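Long-range contact in pectate lyase/Amb allergen (Acidovorax citrulli, PDB 4HWV), which probably cleaves pectate by calcium-dependent elimination, as a secreted lyase of polysaccharide lyase family 1: residues T309-M321 with R407-E419. Residues are numbered along the deposited sequence; the frame is centred on the assembly and turned at random. Where two conformers were deposited one is given.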
ATOM      1  N   THR A 309       1.980 -29.979  -7.570  1.00  6.16           N
ATOM      2  CA  THR A 309       1.695 -30.709  -8.796  1.00  7.16           C
ATOM      3  C   THR A 309       0.714 -31.873  -8.614  1.00  7.17           C
ATOM      4  O   THR A 309       0.706 -32.549  -7.595  1.00  7.27           O
ATOM      5  CB  THR A 309       2.990 -31.274  -9.422  1.00  8.92           C
ATOM      6  OG1 THR A 309       2.656 -32.014 -10.597  1.00  9.86           O
ATOM      7  CG2 THR A 309       3.738 -32.179  -8.463  1.00 10.14           C
ATOM      8  N   ASP A 310      -0.123 -32.107  -9.624  1.00  7.70           N
ATOM      9  CA  ASP A 310      -1.001 -33.278  -9.613  1.00  8.39           C
ATOM     10  C   ASP A 310      -0.237 -34.580  -9.789  1.00  8.70           C
ATOM     11  O   ASP A 310      -0.765 -35.646  -9.490  1.00  8.69           O
ATOM     12  CB  ASP A 310      -2.018 -33.202 -10.752  1.00  9.04           C
ATOM     13  CG  ASP A 310      -3.127 -32.206 -10.498  1.00 10.34           C
ATOM     14  OD1 ASP A 310      -3.268 -31.698  -9.359  1.00  9.09           O
ATOM     15  OD2 ASP A 310      -3.895 -31.987 -11.463  1.00 12.99           O
ATOM     16  N   VAL A 311       0.980 -34.520 -10.323  1.00  8.86           N
ATOM     17  CA  VAL A 311       1.673 -35.757 -10.668  1.00  9.30           C
ATOM     18  C   VAL A 311       2.206 -36.408  -9.388  1.00  9.60           C
ATOM     19  O   VAL A 311       2.939 -35.766  -8.634  1.00 10.48           O
ATOM     20  CB  VAL A 311       2.858 -35.480 -11.614  1.00 10.11           C
ATOM     21  CG1 VAL A 311       3.555 -36.783 -11.960  1.00 10.44           C
ATOM     22  CG2 VAL A 311       2.398 -34.767 -12.871  1.00 11.06           C
ATOM     23  N   PRO A 312       1.817 -37.663  -9.118  1.00 10.54           N
ATOM     24  CA  PRO A 312       2.312 -38.306  -7.895  1.00 10.89           C
ATOM     25  C   PRO A 312       3.773 -38.693  -8.020  1.00 11.00           C
ATOM     26  O   PRO A 312       4.252 -39.029  -9.102  1.00 12.01           O
ATOM     27  CB  PRO A 312       1.445 -39.568  -7.771  1.00 11.49           C
ATOM     28  CG  PRO A 312       1.001 -39.874  -9.197  1.00 11.16           C
ATOM     29  CD  PRO A 312       0.900 -38.528  -9.886  1.00 10.77           C
ATOM     30  N   GLY A 313       4.481 -38.646  -6.906  1.00  9.92           N
ATOM     31  CA  GLY A 313       5.879 -39.022  -6.906  1.00 10.22           C
ATOM     32  C   GLY A 313       6.514 -38.709  -5.577  1.00 10.30           C
ATOM     33  O   GLY A 313       6.067 -37.817  -4.847  1.00 10.89           O
ATOM     34  N   ALA A 314       7.566 -39.441  -5.252  1.00 10.82           N
ATOM     35  CA  ALA A 314       8.209 -39.299  -3.954  1.00 10.85           C
ATOM     36  C   ALA A 314       8.768 -37.901  -3.704  1.00 10.72           C
ATOM     37  O   ALA A 314       8.843 -37.457  -2.576  1.00 11.24           O
ATOM     38  CB  ALA A 314       9.321 -40.329  -3.790  1.00 11.93           C
ATOM     39  N   ASP A 315       9.156 -37.223  -4.771  1.00  9.91           N
ATOM     40  CA  ASP A 315       9.739 -35.885  -4.673  0.50 10.66           C
ATOM     41  C   ASP A 315       8.699 -34.792  -4.437  1.00 11.21           C
ATOM     42  O   ASP A 315       8.753 -34.087  -3.437  1.00 12.39           O
ATOM     43  CB  ASP A 315      10.528 -35.537  -5.943  0.50 20.00           C
ATOM     44  CG  ASP A 315      11.717 -36.446  -6.172  0.50 20.00           C
ATOM     45  OD1 ASP A 315      11.521 -37.660  -6.381  0.50 20.00           O
ATOM     46  OD2 ASP A 315      12.862 -35.948  -6.168  0.50 20.00           O
ATOM     47  N   SER A 316       7.746 -34.649  -5.349  1.00 10.31           N
ATOM     48  CA  SER A 316       6.872 -33.481  -5.336  1.00 10.72           C
ATOM     49  C   SER A 316       5.362 -33.753  -5.272  1.00 10.01           C
ATOM     50  O   SER A 316       4.566 -32.820  -5.205  1.00  9.38           O
ATOM     51  CB  SER A 316       7.187 -32.568  -6.530  1.00 12.10           C
ATOM     52  OG  SER A 316       7.037 -33.265  -7.749  1.00 13.61           O
ATOM     53  N   GLY A 317       4.961 -35.013  -5.272  1.00  9.21           N
ATOM     54  CA  GLY A 317       3.544 -35.349  -5.151  1.00  8.89           C
ATOM     55  C   GLY A 317       3.406 -36.540  -4.230  1.00  8.22           C
ATOM     56  O   GLY A 317       2.964 -37.624  -4.635  1.00  8.46           O
ATOM     57  N   ASN A 318       3.764 -36.322  -2.965  1.00  8.04           N
ATOM     58  CA  ASN A 318       3.979 -37.410  -2.028  1.00  7.74           C
ATOM     59  C   ASN A 318       2.958 -37.331  -0.903  1.00  8.27           C
ATOM     60  O   ASN A 318       2.998 -36.398  -0.102  1.00  8.23           O
ATOM     61  CB  ASN A 318       5.411 -37.317  -1.483  1.00  8.39           C
ATOM     62  CG  ASN A 318       5.800 -38.488  -0.607  1.00  8.97           C
ATOM     63  OD1 ASN A 318       4.955 -39.134   0.024  1.00  9.73           O
ATOM     64  ND2 ASN A 318       7.103 -38.778  -0.566  1.00 10.06           N
ATOM     65  N   PRO A 319       2.027 -38.300  -0.853  1.00  8.45           N
ATOM     66  CA  PRO A 319       0.966 -38.270   0.161  1.00  9.21           C
ATOM     67  C   PRO A 319       1.437 -38.616   1.567  1.00  9.08           C
ATOM     68  O   PRO A 319       0.606 -38.698   2.469  1.00 10.08           O
ATOM     69  CB  PRO A 319      -0.025 -39.322  -0.338  1.00  9.34           C
ATOM     70  CG  PRO A 319       0.821 -40.303  -1.074  1.00  9.31           C
ATOM     71  CD  PRO A 319       1.913 -39.480  -1.737  1.00  9.04           C
ATOM     72  N   ARG A 320       2.741 -38.813   1.744  1.00  8.35           N
ATOM     73  CA  ARG A 320       3.330 -38.988   3.081  1.00  9.16           C
ATOM     74  C   ARG A 320       3.920 -37.685   3.623  1.00  8.85           C
ATOM     75  O   ARG A 320       4.379 -37.620   4.762  1.00  9.68           O
ATOM     76  CB  ARG A 320       4.365 -40.115   3.040  1.00 10.01           C
ATOM     77  CG  ARG A 320       3.718 -41.406   2.561  1.00 11.04           C
ATOM     78  CD  ARG A 320       4.679 -42.534   2.251  1.00 12.55           C
ATOM     79  NE  ARG A 320       3.902 -43.697   1.833  1.00 14.14           N
ATOM     80  CZ  ARG A 320       4.395 -44.744   1.177  1.00 16.12           C
ATOM     81  NH1 ARG A 320       5.680 -44.774   0.851  1.00 17.35           N
ATOM     82  NH2 ARG A 320       3.590 -45.751   0.832  1.00 17.05           N
ATOM     83  N   MET A 321       3.885 -36.644   2.794  1.00  7.00           N
ATOM     84  CA  MET A 321       4.359 -35.306   3.155  1.00  6.20           C
ATOM     85  C   MET A 321       3.169 -34.351   3.273  1.00  6.07           C
ATOM     86  O   MET A 321       2.010 -34.761   3.189  1.00  6.29           O
ATOM     87  CB  MET A 321       5.307 -34.794   2.060  1.00  7.12           C
ATOM     88  CG  MET A 321       6.534 -35.685   1.843  1.00  8.02           C
ATOM     89  SD  MET A 321       7.660 -35.581   3.250  1.00  9.11           S
ATOM     90  CE  MET A 321       8.754 -36.972   2.928  1.00 11.07           C
ATOM     91  N   ARG A 407      -4.501 -39.630 -12.417  1.00 14.58           N
ATOM     92  CA  ARG A 407      -3.458 -39.352 -11.439  1.00 14.98           C
ATOM     93  C   ARG A 407      -3.624 -40.183 -10.168  1.00 14.79           C
ATOM     94  O   ARG A 407      -2.637 -40.676  -9.618  1.00 15.77           O
ATOM     95  CB  ARG A 407      -3.393 -37.856 -11.130  1.00 15.51           C
ATOM     96  CG  ARG A 407      -2.922 -37.001 -12.314  1.00 16.65           C
ATOM     97  CD  ARG A 407      -1.512 -37.439 -12.775  1.00 18.42           C
ATOM     98  NE  ARG A 407      -0.965 -36.614 -13.847  1.00 20.32           N
ATOM     99  CZ  ARG A 407      -0.582 -37.080 -15.035  1.00 21.68           C
ATOM    100  NH1 ARG A 407      -0.689 -38.373 -15.321  1.00 22.92           N
ATOM    101  NH2 ARG A 407      -0.092 -36.250 -15.940  1.00 21.06           N
ATOM    102  N   THR A 408      -4.866 -40.383  -9.733  1.00 14.28           N
ATOM    103  CA  THR A 408      -5.159 -41.277  -8.611  1.00 15.12           C
ATOM    104  C   THR A 408      -4.619 -42.688  -8.845  1.00 15.69           C
ATOM    105  O   THR A 408      -4.019 -43.309  -7.943  1.00 16.27           O
ATOM    106  CB  THR A 408      -6.675 -41.341  -8.353  1.00 14.33           C
ATOM    107  OG1 THR A 408      -7.163 -40.014  -8.097  1.00 14.89           O
ATOM    108  CG2 THR A 408      -6.992 -42.260  -7.143  1.00 14.21           C
ATOM    109  N   GLN A 409      -4.809 -43.207 -10.048  1.00 17.52           N
ATOM    110  CA  GLN A 409      -4.350 -44.563 -10.340  1.00 18.52           C
ATOM    111  C   GLN A 409      -2.829 -44.625 -10.458  1.00 19.20           C
ATOM    112  O   GLN A 409      -2.210 -45.600 -10.027  1.00 19.42           O
ATOM    113  CB  GLN A 409      -5.040 -45.110 -11.600  1.00 20.27           C
ATOM    114  CG  GLN A 409      -5.134 -46.639 -11.675  1.00 22.62           C
ATOM    115  CD  GLN A 409      -5.823 -47.264 -10.469  1.00 24.66           C
ATOM    116  OE1 GLN A 409      -5.533 -48.403 -10.100  1.00 26.41           O
ATOM    117  NE2 GLN A 409      -6.729 -46.520  -9.845  1.00 25.55           N
ATOM    118  N   ASP A 410      -2.225 -43.586 -11.026  1.00 19.02           N
ATOM    119  CA  ASP A 410      -0.761 -43.478 -11.070  1.00 19.25           C
ATOM    120  C   ASP A 410      -0.175 -43.509  -9.643  1.00 17.55           C
ATOM    121  O   ASP A 410       0.825 -44.178  -9.351  1.00 17.53           O
ATOM    122  CB  ASP A 410      -0.339 -42.182 -11.781  1.00 21.03           C
ATOM    123  CG  ASP A 410      -0.692 -42.167 -13.273  1.00 23.11           C
ATOM    124  OD1 ASP A 410      -1.034 -43.229 -13.835  1.00 23.86           O
ATOM    125  OD2 ASP A 410      -0.614 -41.069 -13.885  1.00 24.03           O
ATOM    126  N   CYS A 411      -0.849 -42.811  -8.753  1.00 15.69           N
ATOM    127  CA  CYS A 411      -0.430 -42.662  -7.377  1.00 13.56           C
ATOM    128  C   CYS A 411      -0.402 -43.996  -6.644  1.00 13.62           C
ATOM    129  O   CYS A 411       0.517 -44.271  -5.868  1.00 12.93           O
ATOM    130  CB  CYS A 411      -1.415 -41.713  -6.704  1.00 12.06           C
ATOM    131  SG  CYS A 411      -1.038 -41.306  -5.019  1.00 11.64           S
ATOM    132  N   ALA A 412      -1.418 -44.821  -6.869  1.00 15.18           N
ATOM    133  CA  ALA A 412      -1.549 -46.047  -6.101  1.00 17.17           C
ATOM    134  C   ALA A 412      -0.381 -46.997  -6.343  1.00 18.87           C
ATOM    135  O   ALA A 412       0.016 -47.732  -5.438  1.00 19.55           O
ATOM    136  CB  ALA A 412      -2.878 -46.733  -6.406  1.00 17.69           C
ATOM    137  N   ALA A 413       0.162 -46.973  -7.560  1.00 19.30           N
ATOM    138  CA  ALA A 413       1.317 -47.797  -7.910  1.00 20.76           C
ATOM    139  C   ALA A 413       2.589 -47.350  -7.195  1.00 20.68           C
ATOM    140  O   ALA A 413       3.513 -48.139  -7.005  1.00 21.66           O
ATOM    141  CB  ALA A 413       1.524 -47.780  -9.414  1.00 21.69           C
ATOM    142  N   LEU A 414       2.648 -46.078  -6.814  1.00 19.03           N
ATOM    143  CA  LEU A 414       3.823 -45.553  -6.122  1.00 18.82           C
ATOM    144  C   LEU A 414       3.644 -45.588  -4.611  1.00 18.07           C
ATOM    145  O   LEU A 414       4.618 -45.728  -3.868  1.00 19.52           O
ATOM    146  CB  LEU A 414       4.127 -44.121  -6.572  1.00 19.04           C
ATOM    147  CG  LEU A 414       4.513 -43.976  -8.048  1.00 19.81           C
ATOM    148  CD1 LEU A 414       4.574 -42.517  -8.463  1.00 19.64           C
ATOM    149  CD2 LEU A 414       5.847 -44.659  -8.322  1.00 20.45           C
ATOM    150  N   PHE A 415       2.399 -45.464  -4.163  1.00 16.26           N
ATOM    151  CA  PHE A 415       2.089 -45.398  -2.738  1.00 15.13           C
ATOM    152  C   PHE A 415       1.068 -46.476  -2.380  1.00 15.93           C
ATOM    153  O   PHE A 415       1.425 -47.657  -2.290  1.00 17.49           O
ATOM    154  CB  PHE A 415       1.650 -43.965  -2.362  1.00 13.78           C
ATOM    155  CG  PHE A 415       2.700 -42.942  -2.673  1.00 12.92           C
ATOM    156  CD1 PHE A 415       3.804 -42.785  -1.838  1.00 13.43           C
ATOM    157  CD2 PHE A 415       2.639 -42.199  -3.844  1.00 12.19           C
ATOM    158  CE1 PHE A 415       4.798 -41.872  -2.146  1.00 13.49           C
ATOM    159  CE2 PHE A 415       3.631 -41.279  -4.159  1.00 12.35           C
ATOM    160  CZ  PHE A 415       4.710 -41.112  -3.306  1.00 13.23           C
ATOM    161  N   SER A 416      -0.194 -46.098  -2.201  1.00 15.28           N
ATOM    162  CA  SER A 416      -1.261 -47.084  -2.000  1.00 15.76           C
ATOM    163  C   SER A 416      -2.604 -46.446  -2.295  1.00 15.23           C
ATOM    164  O   SER A 416      -2.711 -45.229  -2.316  1.00 14.61           O
ATOM    165  CB  SER A 416      -1.255 -47.641  -0.572  1.00 16.60           C
ATOM    166  OG  SER A 416      -1.489 -46.613   0.373  1.00 17.09           O
ATOM    167  N   ALA A 417      -3.626 -47.262  -2.517  1.00 15.58           N
ATOM    168  CA  ALA A 417      -4.953 -46.726  -2.813  1.00 15.24           C
ATOM    169  C   ALA A 417      -5.463 -45.783  -1.724  1.00 15.47           C
ATOM    170  O   ALA A 417      -5.952 -44.696  -2.032  1.00 15.02           O
ATOM    171  CB  ALA A 417      -5.951 -47.853  -3.042  1.00 16.13           C
ATOM    172  N   SER A 418      -5.339 -46.172  -0.456  1.00 15.69           N
ATOM    173  CA  SER A 418      -5.830 -45.317   0.627  1.00 16.30           C
ATOM    174  C   SER A 418      -5.058 -43.999   0.692  1.00 15.03           C
ATOM    175  O   SER A 418      -5.640 -42.939   0.896  1.00 15.93           O
ATOM    176  CB  SER A 418      -5.793 -46.036   1.980  1.00 17.38           C
ATOM    177  OG  SER A 418      -4.474 -46.412   2.346  1.00 18.77           O
ATOM    178  N   GLU A 419      -3.746 -44.063   0.504  1.00 13.41           N
ATOM    179  CA  GLU A 419      -2.929 -42.853   0.552  1.00 12.29           C
ATOM    180  C   GLU A 419      -3.182 -41.944  -0.646  1.00 11.01           C
ATOM    181  O   GLU A 419      -2.854 -40.765  -0.610  1.00 11.09           O
ATOM    182  CB  GLU A 419      -1.450 -43.204   0.621  1.00 12.37           C
ATOM    183  CG  GLU A 419      -1.047 -43.929   1.883  1.00 13.04           C
ATOM    184  CD  GLU A 419       0.420 -44.309   1.865  1.00 13.55           C
ATOM    185  OE1 GLU A 419       1.248 -43.523   2.385  1.00 14.10           O
ATOM    186  OE2 GLU A 419       0.748 -45.388   1.324  1.00 13.34           O
TER
HETATM  187  O   HOH W   1       0.367 -41.329   3.679  1.00 15.69           O
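Phe415, which follows helix 405-414, lays its ring against Pro319 in a CH-pi contact: Pro319 CD stands 3.4 Å from the centroid of the Phe415 ring, only 8° off the ring normal. The ring's edge is engaged too, by the backbone of Gly313 and Ala314 and by Arg320, whose guanidinium stands perpendicular to it. Phe415 CD1 thus sits over one face of that guanidinium, 3.6 Å from Arg320 CZ.

The same group is gripped side-on by Glu419. Arg320 NE reaches Glu419 OE1 at 2.7 Å and Arg320 NH2 reaches Glu419 OE2 at 2.9 Å, both bonds nearly straight and both using syn lone pairs of a nearly coplanar carboxylate. The extended Arg320 chain (chi2 170°, chi3 179°) carries the charge to this position. Ser416 OG also meets Glu419 OE2, on its anti side, and a water joins Glu419 OE1 to Pro319 O, so four hydrogen bonds from three partners steady the carboxylate.

Earlier in both segments, Pro312 presses against the helix surface, its CB 3.7 Å from Cys411 CB and its CG against Asp410 CB and the backbone N and CA of Cys411; Arg407 CD packs on its CD. Cys411 is tied to Cys420 by a disulfide that links the two short helices. The example illustrates how a right-handed parallel beta-helix of the pectate lyase type packs an excursion between strands 302-306 and 324-327 against helices from a later part of the chain.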